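Local structure of putative polyketide synthase (Brevibacillus brevis, 5HU7) at residues N45-F50 with P87-D92; T157-Y162 with F176-V182; G187-L193 with V256-R262; Q237-F242 with S295-E299. The protein probably catalyses, through this dehydratase domain of a trans-AT polyketide synthase, removal of water from beta-hydroxyacyl intermediates to give alpha,beta-unsaturated chains. All coordinates share one frame; numbering follows the deposited sequence.

Contact 1 of 4, residues N45-F50 with P87-D92; sequences NGQRFF and PLLVGD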
loop_
_atom_site.group_PDB
_atom_site.type_symbol
_atom_site.label_atom_id
_atom_site.label_comp_id
_atom_site.label_asym_id
_atom_site.label_seq_id
_atom_site.Cartn_x
_atom_site.Cartn_y
_atom_site.Cartn_z
ATOM N N ASN A 45 -7.993 24.470 13.692
ATOM C CA ASN A 45 -7.681 23.375 14.592
ATOM C C ASN A 45 -7.020 23.805 15.923
ATOM O O ASN A 45 -7.010 24.976 16.270
ATOM C CB ASN A 45 -6.829 22.311 13.802
ATOM C CG ASN A 45 -5.343 22.531 13.568
ATOM O OD1 ASN A 45 -4.575 22.882 14.472
ATOM N ND2 ASN A 45 -4.866 22.100 12.397
ATOM N N GLY A 46 -6.683 22.805 16.714
ATOM C CA GLY A 46 -6.007 22.808 18.005
ATOM C C GLY A 46 -6.088 21.391 18.570
ATOM O O GLY A 46 -6.698 20.506 17.927
ATOM N N GLN A 47 -5.454 21.119 19.744
ATOM C CA GLN A 47 -5.484 19.739 20.189
ATOM C C GLN A 47 -6.894 19.261 20.501
ATOM O O GLN A 47 -7.701 20.007 21.061
ATOM C CB GLN A 47 -4.589 19.488 21.406
ATOM C CG GLN A 47 -4.260 17.999 21.570
ATOM C CD GLN A 47 -3.155 17.730 22.554
ATOM O OE1 GLN A 47 -2.148 17.082 22.222
ATOM N NE2 GLN A 47 -3.365 18.099 23.812
ATOM N N ARG A 48 -7.152 17.987 20.196
ATOM C CA ARG A 48 -8.446 17.369 20.423
ATOM C C ARG A 48 -8.419 15.868 20.177
ATOM O O ARG A 48 -7.524 15.349 19.548
ATOM C CB ARG A 48 -9.537 18.024 19.552
ATOM C CG ARG A 48 -9.304 17.896 18.069
ATOM C CD ARG A 48 -10.304 18.726 17.340
ATOM N NE ARG A 48 -10.203 18.632 15.890
ATOM C CZ ARG A 48 -9.223 19.159 15.165
ATOM N NH1 ARG A 48 -8.217 19.797 15.753
ATOM N NH2 ARG A 48 -9.231 19.039 13.846
ATOM N N PHE A 49 -9.439 15.204 20.637
ATOM C CA PHE A 49 -9.602 13.758 20.520
ATOM C C PHE A 49 -9.939 13.399 19.098
ATOM O O PHE A 49 -10.739 14.094 18.471
ATOM C CB PHE A 49 -10.751 13.261 21.434
ATOM C CG PHE A 49 -10.513 13.440 22.914
ATOM C CD1 PHE A 49 -9.347 12.963 23.510
ATOM C CD2 PHE A 49 -11.458 14.067 23.717
ATOM C CE1 PHE A 49 -9.117 13.144 24.882
ATOM C CE2 PHE A 49 -11.222 14.251 25.082
ATOM C CZ PHE A 49 -10.042 13.800 25.652
ATOM N N PHE A 50 -9.357 12.300 18.590
ATOM C CA PHE A 50 -9.697 11.781 17.260
ATOM C C PHE A 50 -11.190 11.437 17.274
ATOM O O PHE A 50 -11.642 10.860 18.253
ATOM C CB PHE A 50 -8.887 10.513 16.952
ATOM C CG PHE A 50 -8.928 10.046 15.516
ATOM C CD1 PHE A 50 -8.266 10.756 14.520
ATOM C CD2 PHE A 50 -9.470 8.816 15.185
ATOM C CE1 PHE A 50 -8.251 10.304 13.210
ATOM C CE2 PHE A 50 -9.394 8.327 13.881
ATOM C CZ PHE A 50 -8.797 9.073 12.902
ATOM N N PRO A 87 -7.203 7.466 24.004
ATOM C CA PRO A 87 -7.516 8.306 22.836
ATOM C C PRO A 87 -6.334 8.893 22.062
ATOM O O PRO A 87 -5.358 9.388 22.641
ATOM C CB PRO A 87 -8.384 9.432 23.424
ATOM C CG PRO A 87 -8.866 8.930 24.695
ATOM C CD PRO A 87 -7.838 7.998 25.227
ATOM N N LEU A 88 -6.471 8.877 20.737
ATOM C CA LEU A 88 -5.519 9.482 19.824
ATOM C C LEU A 88 -5.841 10.983 19.817
ATOM O O LEU A 88 -7.009 11.378 19.665
ATOM C CB LEU A 88 -5.682 8.874 18.412
ATOM C CG LEU A 88 -4.961 9.546 17.245
ATOM C CD1 LEU A 88 -3.449 9.554 17.433
ATOM C CD2 LEU A 88 -5.325 8.869 15.947
ATOM N N LEU A 89 -4.811 11.805 20.029
ATOM C CA LEU A 89 -4.941 13.245 20.031
ATOM C C LEU A 89 -4.399 13.765 18.725
ATOM O O LEU A 89 -3.328 13.374 18.317
ATOM C CB LEU A 89 -4.166 13.884 21.194
ATOM C CG LEU A 89 -4.655 13.562 22.606
ATOM C CD1 LEU A 89 -3.942 14.426 23.616
ATOM C CD2 LEU A 89 -6.121 13.790 22.744
ATOM N N VAL A 90 -5.146 14.651 18.081
ATOM C CA VAL A 90 -4.765 15.243 16.807
ATOM C C VAL A 90 -4.914 16.764 16.878
ATOM O O VAL A 90 -5.556 17.272 17.787
ATOM C CB VAL A 90 -5.602 14.651 15.654
ATOM C CG1 VAL A 90 -5.468 13.126 15.618
ATOM C CG2 VAL A 90 -7.071 15.081 15.760
ATOM N N GLY A 91 -4.307 17.461 15.923
ATOM C CA GLY A 91 -4.386 18.911 15.803
ATOM C C GLY A 91 -3.322 19.696 16.529
ATOM O O GLY A 91 -3.273 20.898 16.346
ATOM N N ASP A 92 -2.463 19.047 17.334
ATOM C CA ASP A 92 -1.363 19.685 18.070
ATOM C C ASP A 92 -0.110 19.524 17.190
ATOM O O ASP A 92 0.426 20.508 16.701
ATOM C CB ASP A 92 -1.190 19.007 19.450
ATOM C CG ASP A 92 -0.161 19.562 20.437
ATOM O OD1 ASP A 92 0.951 19.914 20.014
ATOM O OD2 ASP A 92 -0.412 19.495 21.641
#
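Phe50 and Leu88 form the dense end of this contact. With CG anti to the backbone N (chi1 -168°), the Phe50 ring lies beneath Leu88 CD2, which stands over one face, 4.0 Å from the ring centroid, in a CH-pi contact. Val90 CG1 reaches Phe50 CD1 obliquely at 3.8 Å. Tyr55 closes this side of the cluster by meeting Phe50 edge-to-face and taking a hydrogen bond from Leu88 N, while Val90 also packs on Val95 and Met39. Three backbone bonds join the short strands. Arg48 and Val90 exchange two as a hydrogen-bonded antiparallel pair, Val90 N to Arg48 O being nearly straight (2.9 Å), and Phe50 N gives a third to Leu88 O at 2.7 Å. The guanidinium of Arg48 runs back along its own segment: NH1 makes a weak bond to Gly46 O (2.7 Å), whereas NH2 is bound by Met39 O. Gly91, at positive phi, comes close to both groups; a CB there would strike Gly46 O and Arg48 NH1. The face carrying Phe49 and Leu89 is more exposed. This non-hydrogen-bonded pair lies side by side, pointing the same way, with CD1 of Phe49 3.4 Å from CD2 of Leu89 and 3.7 Å from CB of Pro87. Beyond them Gln47 and Asp92 cross at the loose solvent edge. This two-stranded antiparallel ribbon carries Gly46 and the residues after it, whose sequence fits the later part of the HxxxGxxxxP motif of polyketide synthase dehydratases, the motif that supplies the catalytic histidine in this family.

Contact 2 of 4, residues T157-Y162 with F176-V182; sequences TARQCY and FQGIDQV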
loop_
_atom_site.group_PDB
_atom_site.type_symbol
_atom_site.label_atom_id
_atom_site.label_comp_id
_atom_site.label_asym_id
_atom_site.label_seq_id
_atom_site.Cartn_x
_atom_site.Cartn_y
_atom_site.Cartn_z
ATOM N N THR A 157 -38.053 20.169 17.279
ATOM C CA THR A 157 -37.245 20.779 16.222
ATOM C C THR A 157 -35.742 20.691 16.668
ATOM O O THR A 157 -35.466 20.372 17.823
ATOM C CB THR A 157 -37.595 22.241 16.085
ATOM O OG1 THR A 157 -37.265 22.882 17.315
ATOM C CG2 THR A 157 -39.081 22.477 15.735
ATOM N N ALA A 158 -34.771 21.026 15.820
ATOM C CA ALA A 158 -33.365 21.003 16.303
ATOM C C ALA A 158 -33.160 22.045 17.465
ATOM O O ALA A 158 -32.545 21.710 18.477
ATOM C CB ALA A 158 -32.394 21.296 15.176
ATOM N N ARG A 159 -33.737 23.246 17.353
ATOM C CA ARG A 159 -33.615 24.251 18.419
ATOM C C ARG A 159 -34.124 23.749 19.763
ATOM O O ARG A 159 -33.437 23.872 20.766
ATOM C CB ARG A 159 -34.407 25.520 18.080
ATOM C CG ARG A 159 -33.730 26.450 17.101
ATOM C CD ARG A 159 -34.373 27.825 17.217
ATOM N NE ARG A 159 -33.900 28.528 18.411
ATOM C CZ ARG A 159 -32.781 29.241 18.486
ATOM N NH1 ARG A 159 -32.019 29.408 17.418
ATOM N NH2 ARG A 159 -32.439 29.835 19.623
ATOM N N GLN A 160 -35.339 23.246 19.793
ATOM C CA GLN A 160 -35.931 22.721 21.022
ATOM C C GLN A 160 -35.040 21.702 21.753
ATOM O O GLN A 160 -35.012 21.726 22.979
ATOM C CB GLN A 160 -37.309 22.107 20.729
ATOM C CG GLN A 160 -38.360 23.170 20.492
ATOM C CD GLN A 160 -39.661 22.583 20.027
ATOM O OE1 GLN A 160 -39.705 21.745 19.137
ATOM N NE2 GLN A 160 -40.756 23.094 20.530
ATOM N N CYS A 161 -34.353 20.799 21.031
ATOM C CA CYS A 161 -33.427 19.839 21.658
ATOM C C CYS A 161 -32.310 20.618 22.373
ATOM O O CYS A 161 -32.081 20.394 23.561
ATOM C CB CYS A 161 -32.838 18.879 20.623
ATOM S SG CYS A 161 -34.030 17.731 19.890
ATOM N N TYR A 162 -31.632 21.540 21.636
ATOM C CA TYR A 162 -30.558 22.412 22.142
ATOM C C TYR A 162 -31.010 23.175 23.353
ATOM O O TYR A 162 -30.295 23.204 24.351
ATOM C CB TYR A 162 -30.117 23.422 21.067
ATOM C CG TYR A 162 -29.341 24.618 21.600
ATOM C CD1 TYR A 162 -27.992 24.509 21.945
ATOM C CD2 TYR A 162 -29.944 25.867 21.722
ATOM C CE1 TYR A 162 -27.285 25.591 22.457
ATOM C CE2 TYR A 162 -29.230 26.971 22.189
ATOM C CZ TYR A 162 -27.894 26.832 22.545
ATOM O OH TYR A 162 -27.159 27.903 23.008
ATOM N N PHE A 176 -26.385 21.407 16.063
ATOM C CA PHE A 176 -27.451 20.438 15.788
ATOM C C PHE A 176 -27.855 20.685 14.315
ATOM O O PHE A 176 -29.048 20.707 13.984
ATOM C CB PHE A 176 -28.657 20.697 16.728
ATOM C CG PHE A 176 -28.338 20.690 18.208
ATOM C CD1 PHE A 176 -27.526 21.667 18.768
ATOM C CD2 PHE A 176 -28.922 19.763 19.057
ATOM C CE1 PHE A 176 -27.171 21.616 20.106
ATOM C CE2 PHE A 176 -28.625 19.762 20.418
ATOM C CZ PHE A 176 -27.733 20.675 20.930
ATOM N N GLN A 177 -26.836 20.923 13.445
ATOM C CA GLN A 177 -27.016 21.223 12.017
ATOM C C GLN A 177 -27.458 19.986 11.235
ATOM O O GLN A 177 -28.137 20.113 10.212
ATOM C CB GLN A 177 -25.725 21.805 11.402
ATOM C CG GLN A 177 -25.450 23.272 11.789
ATOM C CD GLN A 177 -24.042 23.741 11.452
ATOM O OE1 GLN A 177 -23.181 22.980 10.976
ATOM N NE2 GLN A 177 -23.770 25.013 11.697
ATOM N N GLY A 178 -27.083 18.807 11.715
ATOM C CA GLY A 178 -27.475 17.563 11.071
ATOM C C GLY A 178 -28.854 17.037 11.429
ATOM O O GLY A 178 -29.318 16.105 10.783
ATOM N N ILE A 179 -29.542 17.628 12.431
ATOM C CA ILE A 179 -30.845 17.154 12.921
ATOM C C ILE A 179 -32.016 17.890 12.306
ATOM O O ILE A 179 -32.165 19.070 12.597
ATOM C CB ILE A 179 -30.885 17.293 14.479
ATOM C CG1 ILE A 179 -29.735 16.488 15.114
ATOM C CG2 ILE A 179 -32.262 16.858 15.076
ATOM C CD1 ILE A 179 -29.707 16.562 16.579
ATOM N N ASP A 180 -32.900 17.205 11.541
ATOM C CA ASP A 180 -34.107 17.849 11.032
ATOM C C ASP A 180 -35.155 17.895 12.157
ATOM O O ASP A 180 -35.730 18.939 12.445
ATOM C CB ASP A 180 -34.680 17.093 9.822
ATOM C CG ASP A 180 -33.889 17.243 8.538
ATOM O OD1 ASP A 180 -33.466 18.375 8.231
ATOM O OD2 ASP A 180 -33.771 16.247 7.796
ATOM N N GLN A 181 -35.426 16.754 12.764
ATOM C CA GLN A 181 -36.412 16.662 13.833
ATOM C C GLN A 181 -36.176 15.440 14.660
ATOM O O GLN A 181 -35.523 14.508 14.208
ATOM C CB GLN A 181 -37.845 16.676 13.260
ATOM C CG GLN A 181 -38.063 15.706 12.100
ATOM C CD GLN A 181 -39.419 15.864 11.463
ATOM O OE1 GLN A 181 -40.448 15.550 12.058
ATOM N NE2 GLN A 181 -39.456 16.336 10.234
ATOM N N VAL A 182 -36.695 15.440 15.884
ATOM C CA VAL A 182 -36.527 14.307 16.784
ATOM C C VAL A 182 -37.870 13.848 17.255
ATOM O O VAL A 182 -38.589 14.615 17.865
ATOM C CB VAL A 182 -35.605 14.657 17.974
ATOM C CG1 VAL A 182 -35.523 13.508 18.958
ATOM C CG2 VAL A 182 -34.227 15.030 17.470
#
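Tyr162 and Phe176 meet at about a right angle where the start of helix 158-167 leans on the chain leading into strand 179-185, in the second hot-dog half of the domain. The long axes of the two side chains cross and their planes stand 76° apart, an oblique pair that is neither a stack nor edge-to-face. The closest approach is Tyr162 CD1 to Phe176 CE1, 3.5 Å, with Phe176 CE1 lying at the edge of the tyrosine ring. Tyr162 CB, rather than its ring, covers one face of Phe176 in a CH-pi contact, 3.7 Å from the centroid. The phenylalanine is turned there by a CG placed anti to its own carbonyl carbon (chi1 -56°), which directs the ring at the first helical turn. Pro218 of helix 212-227 also touches it. An alanine in place of Phe176 is likely to leave a gap beneath the first helical turn and strip Tyr162 CB of the aromatic face it rests on. Next to this pair Ala158 points its methyl between two backbone carbonyls, CB lying 3.4 Å from Ile179 O and 3.6 Å from Phe176 O. Cys161 completes the apolar seam, its SG 3.6 Å from Val182 CG2. No hydrogen bond crosses between the segments, so the join is one of shape and apolar packing. The helix start is fixed from within by a capping box: Gln160 N donates to Thr157 OG1, and in return Thr157 N gives Gln160 OE1 a bond of 2.9 Å, in the carbonyl plane and on a lone pair.

Contact 3 of 4, residues G187-L193 with V256-R262; sequences GHVLVKL and VKYALIR
Tyr258 sets its ring with CG anti to the carbonyl carbon (chi1 -67°), while Lys192 opposite holds CG anti to the backbone N (chi1 -176°); these torsions bring the lysine methylenes obliquely across the CE2 side of the ring, on toward OH. Lys192 CB and CG both approach Tyr258 CE2 at 3.8 Å, and CD comes 3.7 Å from Tyr258 OH. The lysine chain then bends at its last torsion and carries NZ to a salt bridge with Asp180. Leu190 CG meets the ring obliquely, 3.9 Å from CD2. A serine in place of Tyr258 would probably leave the Lys192 methylenes and Leu190 without their common neighbour and open a gap toward Leu145 and Gln149 of helix 145-150. The backbones run antiparallel, the axes 4.7 Å apart, and Val189 with Ile261 and Val191 with Ala259 exchange bonds both ways; a fifth runs from Leu193 N to Lys257 O. On the face of Val189, Val191, Ala259 and Ile261, Val189 CG2 touches Ile261 CB at 3.7 Å and Ile261 CD1 reaches Val191 CG2. Helix 212-227 covers this side, as the helix of a hot-dog fold does. On the tyrosine's face, His188 ND1 is buried near Leu260 CD1 (3.7 Å) and has no polar partner in the model. The face under the helix is thus apolar, whereas the other is mixed, with Lys192 probably neutralised by Asp180.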
loop_
_atom_site.group_PDB
_atom_site.type_symbol
_atom_site.label_atom_id
_atom_site.label_comp_id
_atom_site.label_asym_id
_atom_site.label_seq_id
_atom_site.Cartn_x
_atom_site.Cartn_y
_atom_site.Cartn_z
ATOM N N GLY A 187 -38.577 5.114 25.905
ATOM C CA GLY A 187 -37.570 4.117 25.535
ATOM C C GLY A 187 -36.813 4.333 24.233
ATOM O O GLY A 187 -35.871 3.568 23.962
ATOM N N HIS A 188 -37.189 5.346 23.404
ATOM C CA HIS A 188 -36.450 5.601 22.160
ATOM C C HIS A 188 -36.555 7.022 21.629
ATOM O O HIS A 188 -37.489 7.748 21.942
ATOM C CB HIS A 188 -36.847 4.605 21.031
ATOM C CG HIS A 188 -38.167 4.851 20.352
ATOM N ND1 HIS A 188 -38.350 5.909 19.455
ATOM C CD2 HIS A 188 -39.296 4.113 20.371
ATOM C CE1 HIS A 188 -39.603 5.824 19.034
ATOM N NE2 HIS A 188 -40.206 4.749 19.537
ATOM N N VAL A 189 -35.589 7.380 20.776
ATOM C CA VAL A 189 -35.586 8.622 20.032
ATOM C C VAL A 189 -35.334 8.243 18.589
ATOM O O VAL A 189 -34.490 7.393 18.330
ATOM C CB VAL A 189 -34.611 9.715 20.549
ATOM C CG1 VAL A 189 -35.005 10.162 21.937
ATOM C CG2 VAL A 189 -33.167 9.247 20.546
ATOM N N LEU A 190 -36.146 8.771 17.662
ATOM C CA LEU A 190 -35.966 8.529 16.230
ATOM C C LEU A 190 -35.562 9.874 15.668
ATOM O O LEU A 190 -36.350 10.821 15.697
ATOM C CB LEU A 190 -37.224 7.976 15.548
ATOM C CG LEU A 190 -37.130 7.836 14.035
ATOM C CD1 LEU A 190 -36.250 6.652 13.656
ATOM C CD2 LEU A 190 -38.537 7.726 13.407
ATOM N N VAL A 191 -34.316 9.977 15.223
ATOM C CA VAL A 191 -33.779 11.230 14.733
ATOM C C VAL A 191 -33.863 11.257 13.233
ATOM O O VAL A 191 -33.332 10.353 12.591
ATOM C CB VAL A 191 -32.289 11.385 15.163
ATOM C CG1 VAL A 191 -31.732 12.724 14.717
ATOM C CG2 VAL A 191 -32.132 11.231 16.662
ATOM N N LYS A 192 -34.448 12.307 12.674
ATOM C CA LYS A 192 -34.453 12.500 11.224
ATOM C C LYS A 192 -33.203 13.326 10.919
ATOM O O LYS A 192 -33.033 14.424 11.456
ATOM C CB LYS A 192 -35.703 13.224 10.751
ATOM C CG LYS A 192 -35.766 13.340 9.233
ATOM C CD LYS A 192 -37.147 13.733 8.763
ATOM C CE LYS A 192 -37.181 14.033 7.291
ATOM N NZ LYS A 192 -36.460 15.290 6.947
ATOM N N LEU A 193 -32.328 12.780 10.092
ATOM C CA LEU A 193 -31.045 13.395 9.784
ATOM C C LEU A 193 -31.021 14.105 8.460
ATOM O O LEU A 193 -31.606 13.646 7.490
ATOM C CB LEU A 193 -29.946 12.320 9.769
ATOM C CG LEU A 193 -29.723 11.603 11.078
ATOM C CD1 LEU A 193 -28.912 10.378 10.853
ATOM C CD2 LEU A 193 -29.083 12.512 12.116
ATOM N N VAL A 256 -28.077 7.168 4.993
ATOM C CA VAL A 256 -28.546 7.318 6.362
ATOM C C VAL A 256 -29.443 8.552 6.509
ATOM O O VAL A 256 -28.958 9.670 6.546
ATOM C CB VAL A 256 -27.344 7.344 7.320
ATOM C CG1 VAL A 256 -27.795 7.567 8.770
ATOM C CG2 VAL A 256 -26.530 6.054 7.177
ATOM N N LYS A 257 -30.753 8.336 6.565
ATOM C CA LYS A 257 -31.727 9.407 6.737
ATOM C C LYS A 257 -32.283 9.455 8.154
ATOM O O LYS A 257 -32.731 10.510 8.573
ATOM C CB LYS A 257 -32.839 9.248 5.708
ATOM C CG LYS A 257 -32.338 9.198 4.263
ATOM C CD LYS A 257 -31.356 10.326 3.891
ATOM C CE LYS A 257 -31.402 10.711 2.426
ATOM N NZ LYS A 257 -31.022 9.590 1.525
ATOM N N TYR A 258 -32.182 8.355 8.917
ATOM C CA TYR A 258 -32.674 8.283 10.287
ATOM C C TYR A 258 -31.774 7.472 11.148
ATOM O O TYR A 258 -31.177 6.498 10.680
ATOM C CB TYR A 258 -34.040 7.568 10.359
ATOM C CG TYR A 258 -35.186 8.312 9.708
ATOM C CD1 TYR A 258 -35.445 8.182 8.352
ATOM C CD2 TYR A 258 -36.037 9.105 10.459
ATOM C CE1 TYR A 258 -36.482 8.870 7.748
ATOM C CE2 TYR A 258 -37.081 9.801 9.865
ATOM C CZ TYR A 258 -37.313 9.667 8.509
ATOM O OH TYR A 258 -38.336 10.347 7.889
ATOM N N ALA A 259 -31.808 7.781 12.449
ATOM C CA ALA A 259 -31.126 7.014 13.479
ATOM C C ALA A 259 -32.139 6.722 14.582
ATOM O O ALA A 259 -32.761 7.643 15.092
ATOM C CB ALA A 259 -29.948 7.805 14.044
ATOM N N LEU A 260 -32.370 5.454 14.879
ATOM C CA LEU A 260 -33.237 5.035 15.974
ATOM C C LEU A 260 -32.300 4.709 17.121
ATOM O O LEU A 260 -31.415 3.898 16.933
ATOM C CB LEU A 260 -34.057 3.808 15.601
ATOM C CG LEU A 260 -34.983 3.251 16.705
ATOM C CD1 LEU A 260 -36.072 4.212 17.049
ATOM C CD2 LEU A 260 -35.582 1.962 16.281
ATOM N N ILE A 261 -32.442 5.380 18.270
ATOM C CA ILE A 261 -31.556 5.180 19.407
ATOM C C ILE A 261 -32.396 4.680 20.563
ATOM O O ILE A 261 -33.449 5.245 20.853
ATOM C CB ILE A 261 -30.810 6.490 19.801
ATOM C CG1 ILE A 261 -30.013 7.096 18.617
ATOM C CG2 ILE A 261 -29.872 6.245 20.985
ATOM C CD1 ILE A 261 -29.896 8.590 18.695
ATOM N N ARG A 262 -31.895 3.645 21.244
ATOM C CA ARG A 262 -32.535 3.004 22.388
ATOM C C ARG A 262 -31.455 2.664 23.408
ATOM O O ARG A 262 -30.262 2.643 23.085
ATOM C CB ARG A 262 -33.146 1.646 21.954
ATOM C CG ARG A 262 -34.296 1.684 20.948
ATOM C CD ARG A 262 -34.759 0.254 20.701
ATOM N NE ARG A 262 -35.751 0.088 19.623
ATOM C CZ ARG A 262 -37.067 0.276 19.729
ATOM N NH1 ARG A 262 -37.597 0.698 20.876
ATOM N NH2 ARG A 262 -37.864 0.064 18.681
#

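Contact 4 of 4, residues Q237-F242 with S295-E299; sequences QLDGTF and SMGSE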
loop_
_atom_site.group_PDB
_atom_site.type_symbol
_atom_site.label_atom_id
_atom_site.label_comp_id
_atom_site.label_asym_id
_atom_site.label_seq_id
_atom_site.Cartn_x
_atom_site.Cartn_y
_atom_site.Cartn_z
ATOM N N GLN A 237 -17.709 16.693 28.729
ATOM C CA GLN A 237 -17.948 15.423 29.391
ATOM C C GLN A 237 -17.177 14.272 28.732
ATOM O O GLN A 237 -16.607 13.460 29.456
ATOM C CB GLN A 237 -19.450 15.076 29.377
ATOM C CG GLN A 237 -20.310 15.899 30.341
ATOM C CD GLN A 237 -20.050 15.605 31.809
ATOM O OE1 GLN A 237 -19.532 14.548 32.192
ATOM N NE2 GLN A 237 -20.427 16.536 32.673
ATOM N N LEU A 238 -17.166 14.180 27.389
ATOM C CA LEU A 238 -16.540 13.038 26.718
ATOM C C LEU A 238 -15.043 13.053 26.844
ATOM O O LEU A 238 -14.431 14.105 26.719
ATOM C CB LEU A 238 -16.930 12.952 25.236
ATOM C CG LEU A 238 -18.423 12.798 24.918
ATOM C CD1 LEU A 238 -18.623 12.525 23.435
ATOM C CD2 LEU A 238 -19.082 11.687 25.731
ATOM N N ASP A 239 -14.445 11.891 27.102
ATOM C CA ASP A 239 -12.992 11.738 27.255
ATOM C C ASP A 239 -12.316 11.071 26.056
ATOM O O ASP A 239 -11.182 10.611 26.188
ATOM C CB ASP A 239 -12.680 10.977 28.558
ATOM C CG ASP A 239 -13.058 9.503 28.611
ATOM O OD1 ASP A 239 -13.632 8.996 27.626
ATOM O OD2 ASP A 239 -12.824 8.873 29.658
ATOM N N GLY A 240 -13.006 10.971 24.922
ATOM C CA GLY A 240 -12.440 10.357 23.729
ATOM C C GLY A 240 -12.456 8.828 23.680
ATOM O O GLY A 240 -12.027 8.247 22.681
ATOM N N THR A 241 -12.960 8.153 24.723
ATOM C CA THR A 241 -13.030 6.691 24.730
ATOM C C THR A 241 -14.435 6.163 24.409
ATOM O O THR A 241 -15.433 6.850 24.566
ATOM C CB THR A 241 -12.546 6.092 26.073
ATOM O OG1 THR A 241 -13.498 6.339 27.098
ATOM C CG2 THR A 241 -11.141 6.551 26.469
ATOM N N PHE A 242 -14.495 4.928 23.998
ATOM C CA PHE A 242 -15.736 4.227 23.788
ATOM C C PHE A 242 -15.496 2.733 23.694
ATOM O O PHE A 242 -14.377 2.297 23.464
ATOM C CB PHE A 242 -16.468 4.722 22.527
ATOM C CG PHE A 242 -15.884 4.220 21.218
ATOM C CD1 PHE A 242 -16.294 3.002 20.668
ATOM C CD2 PHE A 242 -14.967 4.979 20.513
ATOM C CE1 PHE A 242 -15.849 2.604 19.410
ATOM C CE2 PHE A 242 -14.505 4.563 19.269
ATOM C CZ PHE A 242 -14.958 3.396 18.718
ATOM N N SER A 295 -21.125 2.442 24.142
ATOM C CA SER A 295 -20.913 3.198 25.369
ATOM C C SER A 295 -19.762 4.157 25.212
ATOM O O SER A 295 -18.654 3.775 24.845
ATOM C CB SER A 295 -20.636 2.247 26.528
ATOM O OG SER A 295 -20.721 2.938 27.762
ATOM N N MET A 296 -20.018 5.402 25.476
ATOM C CA MET A 296 -18.988 6.449 25.412
ATOM C C MET A 296 -18.512 6.750 26.810
ATOM O O MET A 296 -19.325 6.823 27.730
ATOM C CB MET A 296 -19.563 7.715 24.777
ATOM C CG MET A 296 -19.976 7.509 23.362
ATOM S SD MET A 296 -20.642 9.012 22.664
ATOM C CE MET A 296 -22.297 8.973 23.434
ATOM N N GLY A 297 -17.205 6.939 26.970
ATOM C CA GLY A 297 -16.641 7.241 28.280
ATOM C C GLY A 297 -16.746 8.720 28.589
ATOM O O GLY A 297 -16.694 9.549 27.673
ATOM N N SER A 298 -16.895 9.067 29.872
ATOM C CA SER A 298 -17.002 10.451 30.297
ATOM C C SER A 298 -16.093 10.748 31.498
ATOM O O SER A 298 -15.487 9.836 32.068
ATOM C CB SER A 298 -18.457 10.794 30.605
ATOM O OG SER A 298 -19.077 9.751 31.343
ATOM N N GLU A 299 -15.978 12.046 31.864
ATOM C CA GLU A 299 -15.148 12.516 32.982
ATOM C C GLU A 299 -16.031 12.922 34.148
ATOM O O GLU A 299 -15.914 12.349 35.227
ATOM C CB GLU A 299 -14.264 13.689 32.536
ATOM C CG GLU A 299 -13.036 13.264 31.745
ATOM C CD GLU A 299 -12.679 14.042 30.484
ATOM O OE1 GLU A 299 -13.528 14.811 29.978
ATOM O OE2 GLU A 299 -11.554 13.838 29.969
HETATM O O HOH W 1 -15.292 17.176 30.030
HETATM O O HOH W 2 -16.168 9.457 25.007
#
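A beta bulge interrupts the antiparallel pairing of 237-242 with strand 287-298: the register shifts by two between Leu238–Ser298 and Phe242–Met296, where the chain turns a corner at Gly240 and an Asx turn takes up the extra chain. Asp239 OD1 is the centre of that turn, accepting from Thr241 N and, at 2.7 Å, from Thr241 OG1 on its syn side. Across the strands Gly297 N donates to Thr241 O, almost straight at the hydrogen but from above the carbonyl plane. Gly297 O in turn receives Asp239 N in a long bond of 3.3 Å, and a water donates to both Gly297 O and Thr241 O. At the chain end Glu299 N binds Gln237 O at 2.9 Å. On the other side of the pair Leu238 CD2 packs 4.1 Å from Met296 CB, and both side chains rest on Leu217 of helix 212-227. Gly297 faces the turn closely: a CB would run into Thr241 OG1 and Asp239 OD1. Thr241 thus holds Asp239 OD1 with two donors across the corner at Gly240, which probably fixes the carboxylate and the turn, while backbone bonds and a water bridge the bulge.

Overall arrangement
Contact 1 belongs to the first hot-dog half and contacts 2, 3 and 4 to the second, consistent with the double hot-dog fold of these dehydratases. Contacts 2 and 3 are close neighbours, centres 12 Å apart, because strands 179-185 and 188-193 follow each other and pair in one sheet. Contacts 3 and 4 alternate along the chain, with centres 21 Å apart, and both pack on helix 212-227, as does contact 2. Contact 4 also reaches contact 1, where Phe49 and Pro87 pack on Leu238 and Asp239. It therefore ties the ribbon of the first half to the second, whereas contacts 1 and 3 stay about 28 Å apart, centre to centre.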